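Local coordinates for ribose transcriptional regulator (Enterococcus faecium DO, PDB 4RK1), which binds ribose in its LacI-family sugar-binding domain and is probably a DNA-binding repressor that controls transcription, at residues I68-A73 with I91-K96; D103-D108 with K264-R269; F22-R27 with Q237-L242. All coordinates share one frame; numbering follows the deposited sequence.

Interaction 1. Residues I68-A73 with I91-K96; sequences IIATSA and IVLDQK. With RIB (alpha-D-ribofuranose), chain K.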
loop_
_atom_site.group_PDB
_atom_site.type_symbol
_atom_site.label_atom_id
_atom_site.label_comp_id
_atom_site.label_asym_id
_atom_site.label_seq_id
_atom_site.Cartn_x
_atom_site.Cartn_y
_atom_site.Cartn_z
ATOM N N ILE B 68 -1.303 -17.245 8.845
ATOM C CA ILE B 68 -2.114 -17.103 7.660
ATOM C C ILE B 68 -1.139 -16.848 6.527
ATOM O O ILE B 68 -0.406 -15.868 6.544
ATOM C CB ILE B 68 -3.109 -15.956 7.809
ATOM C CG1 ILE B 68 -4.028 -16.234 9.010
ATOM C CG2 ILE B 68 -3.906 -15.782 6.527
ATOM C CD1 ILE B 68 -4.889 -15.058 9.418
ATOM N N ILE B 69 -1.140 -17.745 5.553
ATOM C CA ILE B 69 -0.078 -17.851 4.574
ATOM C C ILE B 69 -0.644 -17.651 3.179
ATOM O O ILE B 69 -1.384 -18.502 2.669
ATOM C CB ILE B 69 0.596 -19.243 4.661
ATOM C CG1 ILE B 69 1.102 -19.487 6.090
ATOM C CG2 ILE B 69 1.740 -19.342 3.654
ATOM C CD1 ILE B 69 1.699 -20.861 6.320
ATOM N N ALA B 70 -0.286 -16.522 2.569
ATOM C CA ALA B 70 -0.781 -16.141 1.256
ATOM C C ALA B 70 0.295 -16.234 0.174
ATOM O O ALA B 70 0.017 -15.966 -0.995
ATOM C CB ALA B 70 -1.331 -14.727 1.308
ATOM N N THR B 71 1.507 -16.622 0.562
ATOM C CA THR B 71 2.646 -16.682 -0.362
ATOM C C THR B 71 3.070 -18.131 -0.650
ATOM O O THR B 71 3.074 -18.969 0.247
ATOM C CB THR B 71 3.860 -15.886 0.193
ATOM O OG1 THR B 71 5.026 -16.139 -0.608
ATOM C CG2 THR B 71 4.174 -16.261 1.617
ATOM N N SER B 72 3.449 -18.406 -1.896
ATOM C CA SER B 72 4.037 -19.692 -2.273
ATOM C C SER B 72 5.512 -19.826 -1.867
ATOM O O SER B 72 6.089 -20.894 -2.028
ATOM C CB SER B 72 3.932 -19.909 -3.785
ATOM O OG SER B 72 4.698 -18.936 -4.492
ATOM N N ALA B 73 6.119 -18.757 -1.357
ATOM C CA ALA B 73 7.515 -18.797 -0.904
ATOM C C ALA B 73 7.713 -19.626 0.367
ATOM O O ALA B 73 8.842 -19.911 0.745
ATOM C CB ALA B 73 8.041 -17.389 -0.685
ATOM N N ILE B 91 -3.742 -21.190 7.993
ATOM C CA ILE B 91 -4.670 -21.013 6.901
ATOM C C ILE B 91 -3.850 -20.739 5.665
ATOM O O ILE B 91 -2.832 -20.062 5.750
ATOM C CB ILE B 91 -5.587 -19.790 7.110
ATOM C CG1 ILE B 91 -6.253 -19.824 8.485
ATOM C CG2 ILE B 91 -6.629 -19.716 6.006
ATOM C CD1 ILE B 91 -7.102 -21.047 8.741
ATOM N N VAL B 92 -4.300 -21.252 4.522
ATOM C CA VAL B 92 -3.652 -20.972 3.242
ATOM C C VAL B 92 -4.636 -20.252 2.337
ATOM O O VAL B 92 -5.838 -20.470 2.401
ATOM C CB VAL B 92 -3.136 -22.246 2.526
ATOM C CG1 VAL B 92 -2.088 -22.945 3.372
ATOM C CG2 VAL B 92 -4.272 -23.203 2.199
ATOM N N LEU B 93 -4.114 -19.380 1.496
ATOM C CA LEU B 93 -4.939 -18.680 0.550
ATOM C C LEU B 93 -4.081 -18.121 -0.560
ATOM O O LEU B 93 -2.851 -18.203 -0.522
ATOM C CB LEU B 93 -5.688 -17.541 1.232
ATOM C CG LEU B 93 -4.893 -16.393 1.848
ATOM C CD1 LEU B 93 -5.751 -15.141 1.891
ATOM C CD2 LEU B 93 -4.414 -16.714 3.248
ATOM N N ASP B 94 -4.760 -17.550 -1.542
ATOM C CA ASP B 94 -4.132 -16.722 -2.553
ATOM C C ASP B 94 -3.057 -17.474 -3.338
ATOM O O ASP B 94 -3.407 -18.427 -4.035
ATOM C CB ASP B 94 -3.626 -15.409 -1.940
ATOM C CG ASP B 94 -3.544 -14.304 -2.968
ATOM O OD1 ASP B 94 -4.591 -13.972 -3.563
ATOM O OD2 ASP B 94 -2.438 -13.802 -3.210
ATOM N N GLN B 95 -1.782 -17.088 -3.238
ATOM C CA GLN B 95 -0.731 -17.739 -4.031
ATOM C C GLN B 95 -0.256 -19.074 -3.437
ATOM O O GLN B 95 0.452 -19.827 -4.104
ATOM C CB GLN B 95 0.465 -16.792 -4.241
ATOM C CG GLN B 95 0.078 -15.432 -4.820
ATOM C CD GLN B 95 1.251 -14.567 -5.272
ATOM O OE1 GLN B 95 2.395 -15.003 -5.309
ATOM N NE2 GLN B 95 0.956 -13.330 -5.636
ATOM N N LYS B 96 -0.641 -19.367 -2.195
ATOM C CA LYS B 96 -0.175 -20.581 -1.504
ATOM C C LYS B 96 -1.058 -21.803 -1.790
ATOM O O LYS B 96 -2.277 -21.751 -1.612
ATOM C CB LYS B 96 -0.131 -20.324 0.003
ATOM C CG LYS B 96 0.236 -21.528 0.858
ATOM C CD LYS B 96 1.693 -21.927 0.656
ATOM C CE LYS B 96 2.014 -23.219 1.388
ATOM N NZ LYS B 96 1.817 -24.379 0.499
HETATM O O5 RIB K . -2.853 -7.831 -6.793
HETATM C C5 RIB K . -1.910 -8.793 -6.300
HETATM C C4 RIB K . -2.325 -10.100 -6.813
HETATM O O4 RIB K . -1.452 -11.138 -6.335
HETATM C C3 RIB K . -3.740 -10.185 -6.260
HETATM O O3 RIB K . -4.579 -10.297 -7.395
HETATM C C2 RIB K . -3.685 -11.374 -5.325
HETATM O O2 RIB K . -4.749 -12.287 -5.533
HETATM C C1 RIB K . -2.255 -11.940 -5.452
HETATM O O1 RIB K . -2.234 -13.308 -5.811
HETATM O O HOH W 1 3.983 -16.325 -3.722
#

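Interaction 2. Residues D103-D108 with K264-R269; sequences DAVRTD and KRLPVR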
loop_
_atom_site.group_PDB
_atom_site.type_symbol
_atom_site.label_atom_id
_atom_site.label_comp_id
_atom_site.label_asym_id
_atom_site.label_seq_id
_atom_site.Cartn_x
_atom_site.Cartn_y
_atom_site.Cartn_z
ATOM N N ASP B 103 -6.946 -25.200 6.879
ATOM C CA ASP B 103 -8.108 -24.640 6.221
ATOM C C ASP B 103 -7.616 -23.668 5.162
ATOM O O ASP B 103 -6.488 -23.197 5.227
ATOM C CB ASP B 103 -8.982 -23.928 7.238
ATOM C CG ASP B 103 -9.361 -24.827 8.395
ATOM O OD1 ASP B 103 -10.196 -25.730 8.185
ATOM O OD2 ASP B 103 -8.832 -24.622 9.514
ATOM N N ALA B 104 -8.456 -23.394 4.176
ATOM C CA ALA B 104 -8.104 -22.500 3.082
ATOM C C ALA B 104 -9.265 -21.582 2.763
ATOM O O ALA B 104 -10.429 -21.939 2.992
ATOM C CB ALA B 104 -7.724 -23.303 1.854
ATOM N N VAL B 105 -8.943 -20.392 2.249
ATOM C CA VAL B 105 -9.941 -19.487 1.677
ATOM C C VAL B 105 -9.430 -19.062 0.318
ATOM O O VAL B 105 -8.279 -18.653 0.191
ATOM C CB VAL B 105 -10.129 -18.175 2.459
ATOM C CG1 VAL B 105 -11.443 -17.519 2.029
ATOM C CG2 VAL B 105 -10.081 -18.412 3.943
ATOM N N ARG B 106 -10.295 -19.132 -0.683
ATOM C CA ARG B 106 -9.923 -18.785 -2.038
ATOM C C ARG B 106 -11.016 -17.966 -2.681
ATOM O O ARG B 106 -12.149 -17.967 -2.223
ATOM C CB ARG B 106 -9.666 -20.061 -2.834
ATOM C CG ARG B 106 -8.701 -20.978 -2.108
ATOM C CD ARG B 106 -7.780 -21.700 -3.037
ATOM N NE ARG B 106 -6.852 -22.546 -2.303
ATOM C CZ ARG B 106 -5.582 -22.259 -2.026
ATOM N NH1 ARG B 106 -5.033 -21.107 -2.393
ATOM N NH2 ARG B 106 -4.848 -23.145 -1.364
ATOM N N THR B 107 -10.665 -17.247 -3.733
ATOM C CA THR B 107 -11.658 -16.552 -4.515
ATOM C C THR B 107 -11.706 -17.222 -5.881
ATOM O O THR B 107 -10.814 -17.983 -6.223
ATOM C CB THR B 107 -11.344 -15.062 -4.618
ATOM O OG1 THR B 107 -10.086 -14.883 -5.274
ATOM C CG2 THR B 107 -11.283 -14.444 -3.227
ATOM N N ASP B 108 -12.739 -16.932 -6.661
ATOM C CA ASP B 108 -12.977 -17.655 -7.915
ATOM C C ASP B 108 -12.219 -17.028 -9.082
ATOM O O ASP B 108 -12.787 -16.300 -9.901
ATOM C CB ASP B 108 -14.485 -17.708 -8.217
ATOM C CG ASP B 108 -14.852 -18.838 -9.168
ATOM O OD1 ASP B 108 -13.984 -19.313 -9.957
ATOM O OD2 ASP B 108 -16.028 -19.250 -9.126
ATOM N N LYS B 264 -12.974 -22.734 1.791
ATOM C CA LYS B 264 -14.034 -21.809 1.439
ATOM C C LYS B 264 -13.683 -21.133 0.137
ATOM O O LYS B 264 -12.514 -20.902 -0.145
ATOM C CB LYS B 264 -14.256 -20.783 2.547
ATOM C CG LYS B 264 -14.942 -21.386 3.760
ATOM C CD LYS B 264 -15.645 -20.356 4.634
ATOM C CE LYS B 264 -16.907 -20.935 5.265
ATOM N NZ LYS B 264 -17.010 -20.624 6.716
ATOM N N ARG B 265 -14.688 -20.865 -0.683
ATOM C CA ARG B 265 -14.451 -20.126 -1.915
ATOM C C ARG B 265 -15.406 -18.955 -1.974
ATOM O O ARG B 265 -16.604 -19.130 -1.823
ATOM C CB ARG B 265 -14.579 -21.013 -3.161
ATOM C CG ARG B 265 -14.032 -20.323 -4.414
ATOM C CD ARG B 265 -13.824 -21.277 -5.579
ATOM N NE ARG B 265 -12.675 -22.166 -5.386
ATOM C CZ ARG B 265 -11.414 -21.894 -5.729
ATOM N NH1 ARG B 265 -10.471 -22.802 -5.501
ATOM N NH2 ARG B 265 -11.075 -20.736 -6.296
ATOM N N LEU B 266 -14.857 -17.755 -2.167
ATOM C CA LEU B 266 -15.654 -16.538 -2.216
ATOM C C LEU B 266 -15.764 -16.090 -3.667
ATOM O O LEU B 266 -14.838 -16.307 -4.459
ATOM C CB LEU B 266 -15.016 -15.439 -1.367
ATOM C CG LEU B 266 -14.711 -15.792 0.090
ATOM C CD1 LEU B 266 -13.971 -14.642 0.749
ATOM C CD2 LEU B 266 -15.976 -16.121 0.863
ATOM N N PRO B 267 -16.902 -15.484 -4.027
ATOM C CA PRO B 267 -17.113 -15.089 -5.395
ATOM C C PRO B 267 -16.407 -13.789 -5.721
ATOM O O PRO B 267 -16.095 -13.003 -4.834
ATOM C CB PRO B 267 -18.636 -14.886 -5.460
ATOM C CG PRO B 267 -18.974 -14.391 -4.098
ATOM C CD PRO B 267 -18.099 -15.218 -3.194
ATOM N N VAL B 268 -16.176 -13.574 -7.002
ATOM C CA VAL B 268 -15.675 -12.300 -7.502
ATOM C C VAL B 268 -16.845 -11.625 -8.178
ATOM O O VAL B 268 -17.918 -12.217 -8.299
ATOM C CB VAL B 268 -14.506 -12.485 -8.485
ATOM C CG1 VAL B 268 -13.331 -13.140 -7.778
ATOM C CG2 VAL B 268 -14.923 -13.298 -9.704
ATOM N N ARG B 269 -16.650 -10.394 -8.627
ATOM C CA ARG B 269 -17.659 -9.757 -9.462
ATOM C C ARG B 269 -17.105 -8.674 -10.335
ATOM O O ARG B 269 -16.084 -8.063 -10.047
ATOM C CB ARG B 269 -18.793 -9.176 -8.633
ATOM C CG ARG B 269 -18.408 -8.066 -7.686
ATOM C CD ARG B 269 -19.483 -7.864 -6.621
ATOM N NE ARG B 269 -19.687 -9.086 -5.834
ATOM C CZ ARG B 269 -20.678 -9.969 -5.995
ATOM N NH1 ARG B 269 -20.724 -11.046 -5.218
ATOM N NH2 ARG B 269 -21.624 -9.801 -6.919
#

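Interaction 3. Residues F22-R27 with Q237-L242; sequences FSTLMR and QPIFEL. With RIB (alpha-D-ribofuranose), chain K.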
loop_
_atom_site.group_PDB
_atom_site.type_symbol
_atom_site.label_atom_id
_atom_site.label_comp_id
_atom_site.label_asym_id
_atom_site.label_seq_id
_atom_site.Cartn_x
_atom_site.Cartn_y
_atom_site.Cartn_z
ATOM N N PHE B 22 -2.665 -6.705 -0.518
ATOM C CA PHE B 22 -2.191 -7.405 0.673
ATOM C C PHE B 22 -2.294 -6.570 1.934
ATOM O O PHE B 22 -2.494 -7.124 3.011
ATOM C CB PHE B 22 -0.781 -7.943 0.469
ATOM C CG PHE B 22 -0.730 -9.035 -0.539
ATOM C CD1 PHE B 22 -1.333 -10.249 -0.268
ATOM C CD2 PHE B 22 -0.146 -8.833 -1.776
ATOM C CE1 PHE B 22 -1.339 -11.255 -1.208
ATOM C CE2 PHE B 22 -0.140 -9.842 -2.719
ATOM C CZ PHE B 22 -0.744 -11.046 -2.438
ATOM N N SER B 23 -2.198 -5.246 1.814
ATOM C CA SER B 23 -2.400 -4.404 2.994
ATOM C C SER B 23 -3.890 -4.359 3.367
ATOM O O SER B 23 -4.231 -4.381 4.544
ATOM C CB SER B 23 -1.783 -3.010 2.828
ATOM O OG SER B 23 -2.211 -2.379 1.648
ATOM N N THR B 24 -4.780 -4.355 2.382
ATOM C CA THR B 24 -6.210 -4.436 2.681
ATOM C C THR B 24 -6.584 -5.809 3.243
ATOM O O THR B 24 -7.429 -5.896 4.126
ATOM C CB THR B 24 -7.059 -4.087 1.452
ATOM O OG1 THR B 24 -6.826 -2.720 1.109
ATOM C CG2 THR B 24 -8.534 -4.279 1.733
ATOM N N LEU B 25 -5.956 -6.870 2.730
ATOM C CA LEU B 25 -6.136 -8.213 3.274
ATOM C C LEU B 25 -5.793 -8.223 4.752
ATOM O O LEU B 25 -6.556 -8.717 5.580
ATOM C CB LEU B 25 -5.242 -9.208 2.548
ATOM C CG LEU B 25 -5.328 -10.658 3.042
ATOM C CD1 LEU B 25 -6.564 -11.319 2.445
ATOM C CD2 LEU B 25 -4.073 -11.414 2.651
HETATM N N MSE B 26 -4.635 -7.662 5.066
HETATM C CA MSE B 26 -4.192 -7.530 6.449
HETATM C C MSE B 26 -5.161 -6.803 7.320
HETATM O O MSE B 26 -5.421 -7.230 8.443
HETATM C CB MSE B 26 -2.869 -6.785 6.495
HETATM C CG MSE B 26 -1.798 -7.756 6.895
HETATM SE SE MSE B 26 -1.944 -7.934 8.839
HETATM C CE MSE B 26 -0.846 -6.287 9.049
ATOM N N ARG B 27 -5.705 -5.699 6.830
ATOM C CA ARG B 27 -6.731 -4.960 7.587
ATOM C C ARG B 27 -7.953 -5.823 7.899
ATOM O O ARG B 27 -8.519 -5.724 8.985
ATOM C CB ARG B 27 -7.172 -3.690 6.841
ATOM C CG ARG B 27 -6.410 -2.435 7.249
ATOM C CD ARG B 27 -7.039 -1.167 6.676
ATOM N NE ARG B 27 -8.434 -0.967 7.086
ATOM C CZ ARG B 27 -9.506 -1.106 6.300
ATOM N NH1 ARG B 27 -10.717 -0.896 6.805
ATOM N NH2 ARG B 27 -9.393 -1.446 5.017
ATOM N N GLN B 237 -12.191 -8.731 -6.283
ATOM C CA GLN B 237 -12.083 -9.719 -5.228
ATOM C C GLN B 237 -12.633 -9.076 -3.961
ATOM O O GLN B 237 -12.458 -7.876 -3.763
ATOM C CB GLN B 237 -10.624 -10.099 -4.993
ATOM C CG GLN B 237 -9.970 -10.884 -6.112
ATOM C CD GLN B 237 -8.646 -11.477 -5.681
ATOM O OE1 GLN B 237 -7.574 -11.008 -6.077
ATOM N NE2 GLN B 237 -8.710 -12.494 -4.843
ATOM N N PRO B 238 -13.305 -9.854 -3.097
ATOM C CA PRO B 238 -13.777 -9.282 -1.834
ATOM C C PRO B 238 -12.621 -9.292 -0.822
ATOM O O PRO B 238 -12.545 -10.173 0.048
ATOM C CB PRO B 238 -14.900 -10.240 -1.425
ATOM C CG PRO B 238 -14.457 -11.567 -1.966
ATOM C CD PRO B 238 -13.706 -11.266 -3.247
ATOM N N ILE B 239 -11.733 -8.312 -0.946
ATOM C CA ILE B 239 -10.388 -8.387 -0.353
ATOM C C ILE B 239 -10.449 -8.366 1.170
ATOM O O ILE B 239 -9.875 -9.212 1.846
ATOM C CB ILE B 239 -9.478 -7.217 -0.794
ATOM C CG1 ILE B 239 -9.457 -7.070 -2.317
ATOM C CG2 ILE B 239 -8.055 -7.435 -0.280
ATOM C CD1 ILE B 239 -8.879 -5.761 -2.790
ATOM N N PHE B 240 -11.154 -7.376 1.698
ATOM C CA PHE B 240 -11.274 -7.206 3.136
ATOM C C PHE B 240 -11.951 -8.431 3.745
ATOM O O PHE B 240 -11.497 -8.951 4.764
ATOM C CB PHE B 240 -12.070 -5.917 3.422
ATOM C CG PHE B 240 -12.179 -5.562 4.886
ATOM C CD1 PHE B 240 -11.153 -4.892 5.529
ATOM C CD2 PHE B 240 -13.333 -5.863 5.604
ATOM C CE1 PHE B 240 -11.263 -4.532 6.863
ATOM C CE2 PHE B 240 -13.443 -5.520 6.943
ATOM C CZ PHE B 240 -12.407 -4.854 7.572
ATOM N N GLU B 241 -13.026 -8.893 3.106
ATOM C CA GLU B 241 -13.776 -10.070 3.566
ATOM C C GLU B 241 -12.947 -11.337 3.518
ATOM O O GLU B 241 -13.103 -12.199 4.369
ATOM C CB GLU B 241 -15.043 -10.287 2.724
ATOM C CG GLU B 241 -15.977 -11.372 3.254
ATOM C CD GLU B 241 -17.114 -11.716 2.301
ATOM O OE1 GLU B 241 -17.290 -11.018 1.284
ATOM O OE2 GLU B 241 -17.839 -12.696 2.569
ATOM N N LEU B 242 -12.096 -11.451 2.499
ATOM C CA LEU B 242 -11.146 -12.552 2.388
ATOM C C LEU B 242 -10.237 -12.598 3.614
ATOM O O LEU B 242 -10.016 -13.657 4.202
ATOM C CB LEU B 242 -10.321 -12.396 1.105
ATOM C CG LEU B 242 -9.199 -13.386 0.831
ATOM C CD1 LEU B 242 -9.750 -14.794 0.725
ATOM C CD2 LEU B 242 -8.471 -12.992 -0.446
HETATM O O5 RIB K . -2.853 -7.831 -6.793
HETATM C C5 RIB K . -1.910 -8.793 -6.300
HETATM C C4 RIB K . -2.325 -10.100 -6.813
HETATM O O4 RIB K . -1.452 -11.138 -6.335
HETATM C C3 RIB K . -3.740 -10.185 -6.260
HETATM O O3 RIB K . -4.579 -10.297 -7.395
HETATM C C2 RIB K . -3.685 -11.374 -5.325
HETATM O O2 RIB K . -4.749 -12.287 -5.533
HETATM C C1 RIB K . -2.255 -11.940 -5.452
HETATM O O1 RIB K . -2.234 -13.308 -5.811
#

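Interaction 1. Residues I68-A73 with I91-K96
Ile-68 and Ile-69 pair in parallel with Ile-91 and Val-92, the two strands of a beta-alpha-beta unit. Backbone bonds run from Ile-69 N to Ile-91 O (2.9 Å) and from Leu-93 N to Ile-69 O. Farther along, Gln-95 N reaches Ala-70 O from above the carbonyl plane. This ties the type II' turn 93-96 to the facing loop. The apolar contact is tight: Ile-68 CG2 lies 3.4 Å from Leu-93 CD2. Leu-93 CG sits between the backbone N and the carbonyl carbon (chi1 63°), which brings CD2 over to Ile-68. On the other face, the aliphatic part of Lys-96 runs beside Ile-69 CG2, and its NZ pairs with Glu-99. The turn presents two residues that bind ribose. Asp-94 takes O2 of the sugar on OD1 (2.6 Å) and O1 on OD2 (2.7 Å). Gln-95 NE2 donates to ribose O1 (3.2 Å). A water takes the N-H of Ser-72 and donates to Gln-95 OE1 (2.6 Å), which helps fix the amide rotation. Strands 9-14 and 103-107 flank the pair. Helices 20-33 and 239-255 cover the face carrying Ile-68.

Interaction 2. Residues D103-D108 with K264-R269
Arg-106 and Arg-265 face each other across a parallel strand pair in the type I periplasmic-binding-protein fold of LacI regulators. Strand 103-107 leads out of one lobe, and strand 263-271 runs on toward the other, so the pair lies in the hinge region. Three backbone bonds join them: Lys-264 N to Ala-104 O, Arg-106 N to Lys-264 O, and Leu-266 N to Arg-106 O. The last is the shortest, at 2.7 Å. A weak fourth, Asp-108 N to Leu-266 O (3.1 Å), marks where the strands part.

On one face, Arg-265 leans over Arg-106. Its CG is anti to the backbone N (chi1 -167°), and a bend at chi3 (-73°) turns the guanidinium back across the neighbouring strand. Arg-106 CB lies against one face of that group, 3.8 Å from Arg-265 CZ and set toward the rim. Asp-108 CA meets its edge. The two guanidinium planes are 26° apart, but the like charges stay separate, with Arg-106 NE 4.8 Å from Arg-265 NH1. On the other face, Val-105 CG1 touches Leu-266 CD1 (4.0 Å), and the two side chains cross at a slant. Val-268 CG2 rests 3.7 Å from Asp-108 O.

The second shell holds these groups in place. Arg-106 NE forms a salt bridge with Glu-263, and its NH2 donates to Lys-96 O and Ser-98 OG. The carboxylate of Glu-263 probably offsets part of the repulsion between the two arginines. Val-105 packs on helix 239-255 through Leu-242 and Leu-249. Farther along, Arg-269 bonds through its backbone to Ala-236 of strand 233-236. At the N-cap of the next helix, Asp-108 OD1 accepts from Arg-111 N.

Interaction 3. Residues F22-R27 with Q237-L242
Thr-24 touches Ile-239 across the contact, and its OG1 shares an acceptor with Ser-23 OG: both hydroxyls bond to Pro-20 O. With OG1 beside its own backbone N (chi1 -65°), the threonine leaves its methyl for the facing helix. Thr-24 CG2 meets Ile-239 CG2 at 3.8 Å, and the two side chains cross at about a right angle. The same isoleucine methyl also reaches the backbone, lying 3.7 Å from Leu-25 N. Deeper in, Leu-25 CD1 packs against CG and CD2 of Leu-242, 3.7 Å from CG.

At the outer rim, Phe-240 and Arg-27 meet. Phe-240 CE1 lies over one face of the guanidinium, offset toward its rim and 3.7 Å from Arg-27 NH1. The ring and the guanidinium planes are 27° apart. Arg-27 also packs on Thr-18 of the second subunit.

The N-terminal residues of both segments, Phe-22 and Gln-237, line the ribose pocket. Phe-22 CZ approaches ribose C1 at 3.5 Å. Pro-238 centres an inverse gamma turn and is the N-cap of helix 239-255. Its O accepts from Leu-242 N (2.8 Å).

Helices 20-33 and 239-255 pack together on the sheet face that carries Ile-68, next to the sugar cleft. Their contact is mainly van der Waals, with one guanidinium face on Phe-240. It therefore rests on shape more than on directed bonds, while the Thr-24 hydroxyl is satisfied within its own helix.

In the fold
The three contacts lie close together, with centres 12 to 13 Å apart. Interactions 1 and 2 share one sheet, where strands 90-93 and 103-107 are neighbours. Val-92 N and Asp-103 O approach to 3.0 Å, a probable hydrogen bond. Interaction 3 packs on that sheet. Its Leu-242 bridges the other two, with CG 4.0 Å from Leu-93 CD1 and CD1 3.5 Å from Val-105 CG1. Interactions 1 and 3 both reach ribose. Asp-94 OD2 also lies 3.3 Å from Phe-22 CZ, so the polar and aromatic walls of the pocket touch. Interaction 2 is farther off, with the Thr-107 side chain about 6 Å from the sugar.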